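Local atomic coordinates of adhesin (Streptococcus sanguinis SK1 = NCTC 7863, PDB entry 6VT2), a protein that binds sialoglycans through tandem Siglec-like modules and thereby probably attaches the bacterium to host glycoproteins. Residues Leu226-Asp230 with Ala271-Leu277; Lys287-Ala291 with Pro383-Ser389; Gly295-Val301 with Lys314-Phe320. All blocks are in the same frame, centred on the assembly; numbering follows the deposited sequence. Where two conformers were deposited one is given.

Interaction 1: Leu226-Asp230 with Ala271-Leu277. With CA (calcium ion), chain J.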
loop_
_atom_site.group_PDB
_atom_site.type_symbol
_atom_site.label_atom_id
_atom_site.label_comp_id
_atom_site.label_asym_id
_atom_site.label_seq_id
_atom_site.Cartn_x
_atom_site.Cartn_y
_atom_site.Cartn_z
ATOM N N LEU A 226 -18.649 -8.949 -0.047
ATOM C CA LEU A 226 -18.579 -9.053 1.409
ATOM C C LEU A 226 -17.177 -8.594 1.795
ATOM O O LEU A 226 -16.280 -9.037 1.174
ATOM C CB LEU A 226 -18.764 -10.498 1.822
ATOM C CG LEU A 226 -20.207 -10.928 1.956
ATOM C CD1 LEU A 226 -20.889 -10.932 0.601
ATOM C CD2 LEU A 226 -20.262 -12.292 2.577
ATOM N N HIS A 227 -17.061 -7.857 2.894
ATOM C CA HIS A 227 -15.663 -7.299 3.100
ATOM C C HIS A 227 -15.261 -7.718 4.519
ATOM O O HIS A 227 -16.082 -7.703 5.360
ATOM C CB HIS A 227 -15.699 -5.771 2.959
ATOM C CG HIS A 227 -16.163 -5.238 1.645
ATOM N ND1 HIS A 227 -17.451 -5.299 1.237
ATOM C CD2 HIS A 227 -15.552 -4.576 0.679
ATOM C CE1 HIS A 227 -17.590 -4.742 0.072
ATOM N NE2 HIS A 227 -16.438 -4.305 -0.292
ATOM N N PHE A 228 -13.997 -8.041 4.704
ATOM C CA PHE A 228 -13.419 -8.491 5.967
ATOM C C PHE A 228 -12.110 -7.755 6.191
ATOM O O PHE A 228 -11.395 -7.465 5.245
ATOM C CB PHE A 228 -13.132 -9.962 5.951
ATOM C CG PHE A 228 -14.309 -10.836 5.575
ATOM C CD1 PHE A 228 -14.630 -11.069 4.255
ATOM C CD2 PHE A 228 -15.067 -11.439 6.550
ATOM C CE1 PHE A 228 -15.687 -11.914 3.911
ATOM C CE2 PHE A 228 -16.135 -12.213 6.216
ATOM C CZ PHE A 228 -16.461 -12.460 4.926
ATOM N N TYR A 229 -11.766 -7.498 7.449
ATOM C CA TYR A 229 -10.426 -7.018 7.744
ATOM C C TYR A 229 -9.993 -7.583 9.081
ATOM O O TYR A 229 -10.759 -8.179 9.824
ATOM C CB TYR A 229 -10.354 -5.497 7.769
ATOM C CG TYR A 229 -11.051 -4.845 8.906
ATOM C CD1 TYR A 229 -10.380 -4.592 10.092
ATOM C CD2 TYR A 229 -12.379 -4.428 8.789
ATOM C CE1 TYR A 229 -11.030 -3.931 11.116
ATOM C CE2 TYR A 229 -13.020 -3.792 9.805
ATOM C CZ TYR A 229 -12.351 -3.549 10.963
ATOM O OH TYR A 229 -13.037 -2.931 11.985
ATOM N N ASP A 230 -8.725 -7.490 9.326
ATOM C CA ASP A 230 -8.199 -7.923 10.630
ATOM C C ASP A 230 -7.254 -6.832 11.108
ATOM O O ASP A 230 -6.624 -6.225 10.277
ATOM C CB ASP A 230 -7.506 -9.274 10.512
ATOM C CG ASP A 230 -7.127 -9.872 11.839
ATOM O OD1 ASP A 230 -7.971 -10.062 12.602
ATOM O OD2 ASP A 230 -5.943 -10.012 12.021
ATOM N N ALA A 271 -6.119 -7.593 4.059
ATOM C CA ALA A 271 -7.317 -7.426 4.844
ATOM C C ALA A 271 -7.155 -6.314 5.856
ATOM O O ALA A 271 -7.092 -6.563 7.060
ATOM C CB ALA A 271 -7.674 -8.733 5.529
ATOM N N THR A 272 -7.047 -5.108 5.360
ATOM C CA THR A 272 -7.012 -3.917 6.216
ATOM C C THR A 272 -8.380 -3.251 6.161
ATOM O O THR A 272 -9.101 -3.492 5.303
ATOM C CB THR A 272 -5.917 -2.946 5.792
ATOM O OG1 THR A 272 -6.255 -2.315 4.561
ATOM C CG2 THR A 272 -4.596 -3.664 5.689
ATOM N N GLU A 273 -8.648 -2.336 7.072
ATOM C CA GLU A 273 -9.963 -1.665 7.030
ATOM C C GLU A 273 -10.040 -0.841 5.742
ATOM O O GLU A 273 -11.074 -0.804 5.127
ATOM C CB GLU A 273 -10.144 -0.821 8.293
ATOM C CG GLU A 273 -11.570 -0.382 8.527
ATOM C CD GLU A 273 -11.896 0.110 9.931
ATOM O OE1 GLU A 273 -11.014 0.073 10.800
ATOM O OE2 GLU A 273 -13.042 0.507 10.145
ATOM N N GLN A 274 -8.965 -0.161 5.392
ATOM C CA GLN A 274 -8.979 0.664 4.175
ATOM C C GLN A 274 -9.073 -0.224 2.929
ATOM O O GLN A 274 -9.727 0.161 1.986
ATOM C CB GLN A 274 -7.708 1.490 4.195
ATOM C CG GLN A 274 -7.510 2.358 2.973
ATOM C CD GLN A 274 -8.621 3.346 2.859
ATOM O OE1 GLN A 274 -9.143 3.811 3.844
ATOM N NE2 GLN A 274 -9.034 3.607 1.642
ATOM N N ASN A 275 -8.377 -1.342 2.926
ATOM C CA ASN A 275 -8.320 -2.241 1.769
ATOM C C ASN A 275 -8.708 -3.643 2.226
ATOM O O ASN A 275 -7.859 -4.538 2.386
ATOM C CB ASN A 275 -6.922 -2.220 1.154
ATOM C CG ASN A 275 -6.587 -0.861 0.548
ATOM O OD1 ASN A 275 -5.768 -0.083 1.098
ATOM N ND2 ASN A 275 -7.269 -0.531 -0.526
ATOM N N PRO A 276 -9.984 -3.862 2.481
ATOM C CA PRO A 276 -10.416 -5.127 3.057
ATOM C C PRO A 276 -10.334 -6.280 2.074
ATOM O O PRO A 276 -10.276 -6.121 0.845
ATOM C CB PRO A 276 -11.864 -4.868 3.432
ATOM C CG PRO A 276 -12.313 -3.817 2.407
ATOM C CD PRO A 276 -11.108 -2.947 2.241
ATOM N N LEU A 277 -10.351 -7.468 2.653
ATOM C CA LEU A 277 -10.524 -8.663 1.864
ATOM C C LEU A 277 -11.959 -8.728 1.359
ATOM O O LEU A 277 -12.908 -8.541 2.126
ATOM C CB LEU A 277 -10.239 -9.857 2.724
ATOM C CG LEU A 277 -10.283 -11.224 2.068
ATOM C CD1 LEU A 277 -9.201 -11.339 1.043
ATOM C CD2 LEU A 277 -10.187 -12.308 3.096
HETATM CA CA CA J . -6.283 -10.397 14.434
#

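Interaction 2: Lys287-Ala291 with Pro383-Ser389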
loop_
_atom_site.group_PDB
_atom_site.type_symbol
_atom_site.label_atom_id
_atom_site.label_comp_id
_atom_site.label_asym_id
_atom_site.label_seq_id
_atom_site.Cartn_x
_atom_site.Cartn_y
_atom_site.Cartn_z
ATOM N N LYS A 287 -36.550 -18.209 -10.705
ATOM C CA LYS A 287 -37.907 -17.841 -10.343
ATOM C C LYS A 287 -38.627 -18.965 -9.624
ATOM O O LYS A 287 -39.642 -18.698 -8.987
ATOM C CB LYS A 287 -38.693 -17.410 -11.575
ATOM C CG LYS A 287 -39.014 -18.521 -12.575
ATOM C CD LYS A 287 -39.794 -18.036 -13.766
ATOM C CE LYS A 287 -40.348 -19.235 -14.534
ATOM N NZ LYS A 287 -40.984 -18.803 -15.808
ATOM N N SER A 288 -38.101 -20.185 -9.699
ATOM C CA SER A 288 -38.689 -21.287 -8.958
ATOM C C SER A 288 -38.650 -21.059 -7.456
ATOM O O SER A 288 -39.392 -21.737 -6.731
ATOM C CB SER A 288 -38.000 -22.582 -9.254
ATOM O OG SER A 288 -36.639 -22.452 -8.930
ATOM N N LEU A 289 -37.780 -20.143 -6.961
ATOM C CA LEU A 289 -37.838 -19.680 -5.585
ATOM C C LEU A 289 -38.708 -18.435 -5.510
ATOM O O LEU A 289 -38.316 -17.389 -6.038
ATOM C CB LEU A 289 -36.442 -19.377 -5.063
ATOM C CG LEU A 289 -35.591 -20.643 -4.934
ATOM C CD1 LEU A 289 -34.251 -20.276 -4.445
ATOM C CD2 LEU A 289 -36.196 -21.686 -3.991
ATOM N N PRO A 290 -39.803 -18.468 -4.778
ATOM C CA PRO A 290 -40.619 -17.272 -4.632
ATOM C C PRO A 290 -40.028 -16.283 -3.652
ATOM O O PRO A 290 -39.356 -16.637 -2.686
ATOM C CB PRO A 290 -41.942 -17.820 -4.094
ATOM C CG PRO A 290 -41.581 -19.078 -3.435
ATOM C CD PRO A 290 -40.428 -19.653 -4.214
ATOM N N ALA A 291 -40.318 -15.018 -3.898
ATOM C CA ALA A 291 -40.081 -13.988 -2.923
ATOM C C ALA A 291 -41.153 -14.080 -1.851
ATOM O O ALA A 291 -42.240 -14.630 -2.056
ATOM C CB ALA A 291 -40.097 -12.617 -3.590
ATOM N N PRO A 383 -40.456 -11.490 -16.298
ATOM C CA PRO A 383 -40.166 -12.894 -16.607
ATOM C C PRO A 383 -39.942 -13.789 -15.386
ATOM O O PRO A 383 -39.810 -14.997 -15.557
ATOM C CB PRO A 383 -38.931 -12.792 -17.507
ATOM C CG PRO A 383 -38.411 -11.485 -17.347
ATOM C CD PRO A 383 -39.553 -10.579 -16.984
ATOM N N ASP A 384 -39.906 -13.237 -14.181
ATOM C CA ASP A 384 -39.839 -14.026 -12.972
ATOM C C ASP A 384 -41.232 -14.283 -12.409
ATOM O O ASP A 384 -41.370 -14.873 -11.339
ATOM C CB ASP A 384 -38.977 -13.362 -11.898
ATOM C CG ASP A 384 -39.450 -11.993 -11.482
ATOM O OD1 ASP A 384 -40.080 -11.300 -12.292
ATOM O OD2 ASP A 384 -39.169 -11.571 -10.361
ATOM N N ASP A 385 -42.284 -13.844 -13.106
ATOM C CA ASP A 385 -43.622 -14.060 -12.600
ATOM C C ASP A 385 -43.911 -15.544 -12.460
ATOM O O ASP A 385 -43.707 -16.302 -13.391
ATOM C CB ASP A 385 -44.635 -13.418 -13.549
ATOM C CG ASP A 385 -46.062 -13.520 -13.079
ATOM O OD1 ASP A 385 -46.444 -12.784 -12.164
ATOM O OD2 ASP A 385 -46.797 -14.337 -13.650
ATOM N N THR A 386 -44.423 -15.939 -11.304
ATOM C CA THR A 386 -44.866 -17.298 -11.075
ATOM C C THR A 386 -46.136 -17.214 -10.209
ATOM O O THR A 386 -46.290 -16.266 -9.461
ATOM C CB THR A 386 -43.852 -18.160 -10.317
ATOM O OG1 THR A 386 -43.675 -17.630 -9.019
ATOM C CG2 THR A 386 -42.526 -18.319 -11.087
ATOM N N PRO A 387 -46.924 -18.266 -10.189
ATOM C CA PRO A 387 -48.103 -18.207 -9.289
ATOM C C PRO A 387 -47.778 -17.965 -7.828
ATOM O O PRO A 387 -48.522 -17.213 -7.171
ATOM C CB PRO A 387 -48.772 -19.557 -9.508
ATOM C CG PRO A 387 -48.363 -19.946 -10.808
ATOM C CD PRO A 387 -46.906 -19.468 -10.981
ATOM N N ALA A 388 -46.645 -18.492 -7.324
ATOM C CA ALA A 388 -46.248 -18.312 -5.943
ATOM C C ALA A 388 -45.609 -16.965 -5.676
ATOM O O ALA A 388 -45.449 -16.599 -4.504
ATOM C CB ALA A 388 -45.308 -19.453 -5.506
ATOM N N SER A 389 -45.232 -16.232 -6.731
ATOM C CA SER A 389 -44.480 -14.980 -6.539
ATOM C C SER A 389 -44.725 -14.138 -7.790
ATOM O O SER A 389 -43.979 -14.104 -8.785
ATOM C CB SER A 389 -42.999 -15.268 -6.308
ATOM O OG SER A 389 -42.362 -14.125 -5.783
HETATM O O HOH W 1 -41.987 -19.241 -7.463
HETATM O O HOH W 2 -42.424 -16.233 -15.677
HETATM O O HOH W 3 -43.859 -18.850 -14.310
HETATM O O HOH W 4 -39.624 -17.025 -17.320
HETATM O O HOH W 5 -44.533 -14.532 -3.093
#

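Interaction 3: Gly295-Val301 with Lys314-Phe320. With SIA (N-acetyl-alpha-neuraminic acid), chain C.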
loop_
_atom_site.group_PDB
_atom_site.type_symbol
_atom_site.label_atom_id
_atom_site.label_comp_id
_atom_site.label_asym_id
_atom_site.label_seq_id
_atom_site.Cartn_x
_atom_site.Cartn_y
_atom_site.Cartn_z
ATOM N N GLY A 295 -38.444 -16.118 1.482
ATOM C CA GLY A 295 -37.597 -15.974 0.314
ATOM C C GLY A 295 -36.283 -15.318 0.663
ATOM O O GLY A 295 -36.072 -14.138 0.440
ATOM N N LYS A 296 -35.428 -16.094 1.306
ATOM C CA LYS A 296 -34.183 -15.596 1.843
ATOM C C LYS A 296 -33.301 -16.761 2.233
ATOM O O LYS A 296 -33.742 -17.908 2.362
ATOM C CB LYS A 296 -34.373 -14.719 3.066
ATOM C CG LYS A 296 -35.021 -15.472 4.188
ATOM C CD LYS A 296 -35.030 -14.761 5.537
ATOM C CE LYS A 296 -35.995 -15.512 6.450
ATOM N NZ LYS A 296 -36.048 -15.035 7.831
ATOM N N TYR A 297 -32.028 -16.453 2.321
ATOM C CA TYR A 297 -31.057 -17.358 2.883
ATOM C C TYR A 297 -30.264 -16.577 3.908
ATOM O O TYR A 297 -29.773 -15.472 3.631
ATOM C CB TYR A 297 -30.101 -17.911 1.843
ATOM C CG TYR A 297 -30.700 -18.797 0.824
ATOM C CD1 TYR A 297 -31.329 -19.973 1.186
ATOM C CD2 TYR A 297 -30.684 -18.465 -0.504
ATOM C CE1 TYR A 297 -31.868 -20.822 0.280
ATOM C CE2 TYR A 297 -31.236 -19.327 -1.443
ATOM C CZ TYR A 297 -31.824 -20.485 -1.056
ATOM O OH TYR A 297 -32.415 -21.335 -1.930
ATOM N N THR A 298 -30.157 -17.142 5.095
ATOM C CA THR A 298 -29.423 -16.547 6.213
ATOM C C THR A 298 -28.139 -17.321 6.415
ATOM O O THR A 298 -28.174 -18.514 6.731
ATOM C CB THR A 298 -30.271 -16.578 7.469
ATOM O OG1 THR A 298 -31.546 -15.949 7.187
ATOM C CG2 THR A 298 -29.530 -15.771 8.601
ATOM N N PHE A 299 -27.033 -16.686 6.080
ATOM C CA PHE A 299 -25.717 -17.278 6.109
ATOM C C PHE A 299 -25.019 -16.930 7.405
ATOM O O PHE A 299 -25.308 -15.913 8.035
ATOM C CB PHE A 299 -24.862 -16.758 4.945
ATOM C CG PHE A 299 -25.413 -17.076 3.603
ATOM C CD1 PHE A 299 -26.307 -16.215 2.990
ATOM C CD2 PHE A 299 -25.045 -18.207 2.943
ATOM C CE1 PHE A 299 -26.846 -16.499 1.780
ATOM C CE2 PHE A 299 -25.531 -18.465 1.680
ATOM C CZ PHE A 299 -26.457 -17.618 1.105
ATOM N N LYS A 300 -24.014 -17.734 7.720
ATOM C CA LYS A 300 -23.117 -17.460 8.826
ATOM C C LYS A 300 -21.718 -17.583 8.256
ATOM O O LYS A 300 -21.369 -18.595 7.632
ATOM C CB LYS A 300 -23.364 -18.462 9.976
ATOM C CG LYS A 300 -24.787 -18.332 10.575
ATOM C CD LYS A 300 -24.869 -18.839 11.993
ATOM C CE LYS A 300 -24.684 -20.353 12.090
ATOM N NZ LYS A 300 -24.338 -20.787 13.487
ATOM N N VAL A 301 -20.906 -16.587 8.509
ATOM C CA VAL A 301 -19.543 -16.552 8.003
ATOM C C VAL A 301 -18.609 -16.306 9.183
ATOM O O VAL A 301 -18.927 -15.552 10.105
ATOM C CB VAL A 301 -19.383 -15.500 6.885
ATOM C CG1 VAL A 301 -19.618 -14.095 7.398
ATOM C CG2 VAL A 301 -18.075 -15.686 6.246
ATOM N N LYS A 314 -20.951 -14.774 11.934
ATOM C CA LYS A 314 -21.582 -13.491 11.681
ATOM C C LYS A 314 -22.587 -13.691 10.550
ATOM O O LYS A 314 -22.287 -14.372 9.643
ATOM C CB LYS A 314 -20.522 -12.488 11.248
ATOM C CG LYS A 314 -19.372 -12.403 12.228
ATOM C CD LYS A 314 -19.759 -11.629 13.414
ATOM C CE LYS A 314 -18.696 -11.585 14.496
ATOM N NZ LYS A 314 -19.301 -11.112 15.758
ATOM N N ILE A 315 -23.729 -13.050 10.676
ATOM C CA ILE A 315 -24.877 -13.251 9.773
ATOM C C ILE A 315 -24.824 -12.263 8.623
ATOM O O ILE A 315 -24.437 -11.215 8.827
ATOM C CB ILE A 315 -26.190 -12.964 10.517
ATOM C CG1 ILE A 315 -26.342 -14.005 11.611
ATOM C CG2 ILE A 315 -27.421 -12.922 9.624
ATOM C CD1 ILE A 315 -26.471 -15.354 11.096
ATOM N N PHE A 316 -25.176 -12.721 7.449
ATOM C CA PHE A 316 -25.600 -11.875 6.335
ATOM C C PHE A 316 -26.674 -12.670 5.612
ATOM O O PHE A 316 -26.852 -13.866 5.859
ATOM C CB PHE A 316 -24.473 -11.459 5.413
ATOM C CG PHE A 316 -23.935 -12.539 4.612
ATOM C CD1 PHE A 316 -23.018 -13.385 5.115
ATOM C CD2 PHE A 316 -24.337 -12.739 3.320
ATOM C CE1 PHE A 316 -22.517 -14.443 4.388
ATOM C CE2 PHE A 316 -23.837 -13.788 2.582
ATOM C CZ PHE A 316 -22.898 -14.625 3.089
ATOM N N ARG A 317 -27.484 -11.967 4.814
ATOM C CA ARG A 317 -28.544 -12.641 4.106
ATOM C C ARG A 317 -28.554 -12.271 2.645
ATOM O O ARG A 317 -28.131 -11.203 2.252
ATOM C CB ARG A 317 -29.945 -12.288 4.668
ATOM C CG ARG A 317 -30.010 -12.430 6.208
ATOM C CD ARG A 317 -31.417 -12.410 6.734
ATOM N NE ARG A 317 -32.071 -11.170 6.424
ATOM C CZ ARG A 317 -33.340 -10.930 6.760
ATOM N NH1 ARG A 317 -34.042 -11.849 7.414
ATOM N NH2 ARG A 317 -33.886 -9.791 6.430
ATOM N N ILE A 318 -29.031 -13.197 1.867
ATOM C CA ILE A 318 -29.537 -12.921 0.534
ATOM C C ILE A 318 -31.037 -12.892 0.658
ATOM O O ILE A 318 -31.623 -13.853 1.138
ATOM C CB ILE A 318 -29.046 -13.962 -0.482
ATOM C CG1 ILE A 318 -27.605 -13.643 -0.775
ATOM C CG2 ILE A 318 -29.917 -13.926 -1.773
ATOM C CD1 ILE A 318 -26.913 -14.725 -1.594
ATOM N N VAL A 319 -31.668 -11.835 0.135
ATOM C CA VAL A 319 -33.113 -11.665 0.167
ATOM C C VAL A 319 -33.596 -11.554 -1.266
ATOM O O VAL A 319 -33.057 -10.778 -2.047
ATOM C CB VAL A 319 -33.543 -10.458 1.008
ATOM C CG1 VAL A 319 -35.035 -10.285 0.932
ATOM C CG2 VAL A 319 -33.070 -10.722 2.459
ATOM N N PHE A 320 -34.602 -12.330 -1.595
ATOM C CA PHE A 320 -35.103 -12.407 -2.962
ATOM C C PHE A 320 -36.076 -11.267 -3.199
ATOM O O PHE A 320 -36.870 -10.903 -2.328
ATOM C CB PHE A 320 -35.821 -13.730 -3.242
ATOM C CG PHE A 320 -35.138 -14.967 -2.747
ATOM C CD1 PHE A 320 -33.769 -15.039 -2.500
ATOM C CD2 PHE A 320 -35.879 -16.084 -2.569
ATOM C CE1 PHE A 320 -33.199 -16.214 -2.001
ATOM C CE2 PHE A 320 -35.321 -17.250 -2.099
ATOM C CZ PHE A 320 -33.982 -17.296 -1.805
HETATM C C1 SIA C . -32.926 -19.013 6.395
HETATM C C2 SIA C . -33.896 -20.254 6.618
HETATM C C3 SIA C . -35.373 -19.964 6.312
HETATM C C4 SIA C . -35.602 -19.629 4.840
HETATM C C5 SIA C . -35.064 -20.746 3.937
HETATM C C6 SIA C . -33.611 -21.114 4.331
HETATM C C7 SIA C . -33.098 -22.407 3.668
HETATM C C8 SIA C . -31.784 -22.851 4.354
HETATM C C9 SIA C . -31.091 -23.966 3.582
HETATM C C10 SIA C . -35.822 -20.912 1.578
HETATM C C11 SIA C . -35.745 -20.303 0.174
HETATM N N5 SIA C . -35.093 -20.300 2.544
HETATM O O1A SIA C . -31.800 -19.323 5.909
HETATM O O1B SIA C . -33.343 -17.888 6.738
HETATM O O4 SIA C . -36.996 -19.466 4.525
HETATM O O6 SIA C . -33.492 -21.355 5.733
HETATM O O7 SIA C . -34.100 -23.414 3.716
HETATM O O8 SIA C . -30.912 -21.736 4.548
HETATM O O9 SIA C . -30.058 -24.539 4.389
HETATM O O10 SIA C . -36.511 -21.898 1.809
HETATM O O HOH W 6 -38.120 -12.448 -0.462
HETATM O O HOH W 7 -33.218 -14.507 8.711
HETATM O O HOH W 8 -36.980 -12.404 7.861
#

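Interaction 1: Leu226-Asp230 with Ala271-Leu277
Phe228 and Leu277 form an antiparallel hydrogen-bonded pair, the place where strand 277-283 joins strand 222-229 in one sheet of the Siglec-like domain, a V-set-type immunoglobulin fold. Both backbone groups of each residue are used: Phe228 N donates to Leu277 O at 2.8 Å, and Leu277 N returns a bond of 2.8 Å to Phe228 O. Leu277 O also receives a CA-H...O contact from His227 CA. Beyond this pair regular strand pairing stops, yet Asp230 N still reaches Ala271 O at 2.9 Å and a nearly straight 170°.

Within the turn at 272-275, Thr272 OG1 accepts from Asn275 N at 2.9 Å, an ST motif, and Thr272 N donates to Asn275 O. Asp230 turns its carboxylate away from the contact to chelate calcium through both oxygens, at 2.5 Å each for OD1 and OD2. Asp201, Val203 O, Asn231 and Asp305 also bind the ion, and Ser232 OG bonds to OD2. His227 ND1 is taken by Asp209. A chi1 of 69° turns the Tyr229 ring so that Glu273 CB lies over its face in a CH-pi contact, 6° off the normal. At the other end of the turn, Pro276 CG meets the edge of the imidazole, 3.7 Å from His227 CD2.

Interaction 2: Lys287-Ala291 with Pro383-Ser389
Lys287 lays its side chain across the loop 383-389, joining the Siglec-like domain to the Atypical Rib domain that follows it. With CG between the backbone N and the carbonyl carbon (chi1 69°) and every later torsion near 180°, the chain is straight, and each carbon has a neighbour. Lys287 CB lies 3.7 Å from Asp384 O, and 4.1 Å from Asp384 CB. Lys287 CG touches the Thr386 methyl, CG2, at 3.8 Å. Lys287 CD rests between that same methyl and Pro383 O, 3.5 Å from the latter, and CE keeps looser contact with CG2. At the tip, NZ makes no direct hydrogen bond to the loop: two waters link it to Pro383 O, one of which also donates to Asp385 O, and a third, weakly held by NZ, donates to Asp385 O as well. Another water joins Lys287 O to Thr386 OG1, and Arg218 NH2 bonds directly to the same Lys287 O.

The other end of the contact holds the direct hydrogen bond. Thr386-Ser389 is a type I beta turn, closed by Ser389 N to Thr386 O, and it presents Ser389 CB 3.5 Å from Pro290 CB. Ser389 OG accepts from Ala291 N at 2.9 Å and 146°, and is also bonded to Asn322 OD1. Asp384 turns its carboxylate elsewhere, to Gln323 N and Ser391. At the Lys287 end, then, the polar link between the two segments runs through water, the ammonium facing carbonyl oxygens rather than pairing with a carboxylate of the loop, while the Ser389 end has a direct bond.

Interaction 3: Gly295-Val301 with Lys314-Phe320
Phe299 and Phe316 lie with their ring planes only 8° apart, but slid so far, 4.8 Å between centroids, that the rings barely overlap. What covers the Phe316 face is instead Phe299 CB, offset toward the rim and 3.3 Å from Phe316 CE1, while Val301 CB stands at the edge. The edge of the Phe299 ring takes Phe316 O and Ile318 N in its plane. Phe320 carries Gly295 C and Lys296 N over one face; its own edge is directed at the Tyr297 face in an offset edge-to-face pair, planes at 67°, with Phe320 CZ 3.4 Å from Tyr297 CE2. Sialic acid also lies at the edges of both rings, C7 at Tyr297 and methyl C11 at Phe320.

Strands 296-305 and 314-321 form a beta hairpin, corresponding to the F and G strands of a V-set fold, and Tyr297, Phe299 and Val301 pair with Ile318, Phe316 and Lys314 through hydrogen-bonded positions. Helix 244-255 packs on Tyr297 and Phe299.

Lys296, Thr298 and Arg317 point to the opposite face of the sheet; the sialic acid is held by Thr298 and by the backbone of strand 296-305. Thr298 N donates to SIA O1A at 2.8 Å, and Thr298 OG1 to SIA O1B at 2.7 Å; its chi1 of -54° sets OG1 beside the backbone N, so one residue grips both carboxylate oxygens. SIA N5 donates to Lys296 O at 2.8 Å. Two waters each accept from Lys296 NZ and Arg317 NH1, and one of them donates to Thr298 OG1 at 2.7 Å. Arg317 NH2 is salt-bridged to Asp213.

Interactions 1 and 3 belong to the two facing sheets of the second Siglec-like domain and meet in its interior: Leu226 CD2 lies 3.6 Å from Phe316 CZ, and Phe228 CZ 3.8 Å from Val301 CG2. Interaction 2 packs against the other end of interaction 3, with Leu289 CD1 3.3 Å from Tyr297 OH and Pro290 O 3.5 Å from Phe320 CD2. The glycan-lining rings therefore abut the loop that meets the Rib domain, and the Pro290 side chain is about 6 Å from the sialic acid. Interaction 1 is more remote, the Leu226 side chain being about 14 Å from that sugar, and the nearest atoms of interactions 1 and 2 are about 17 Å apart.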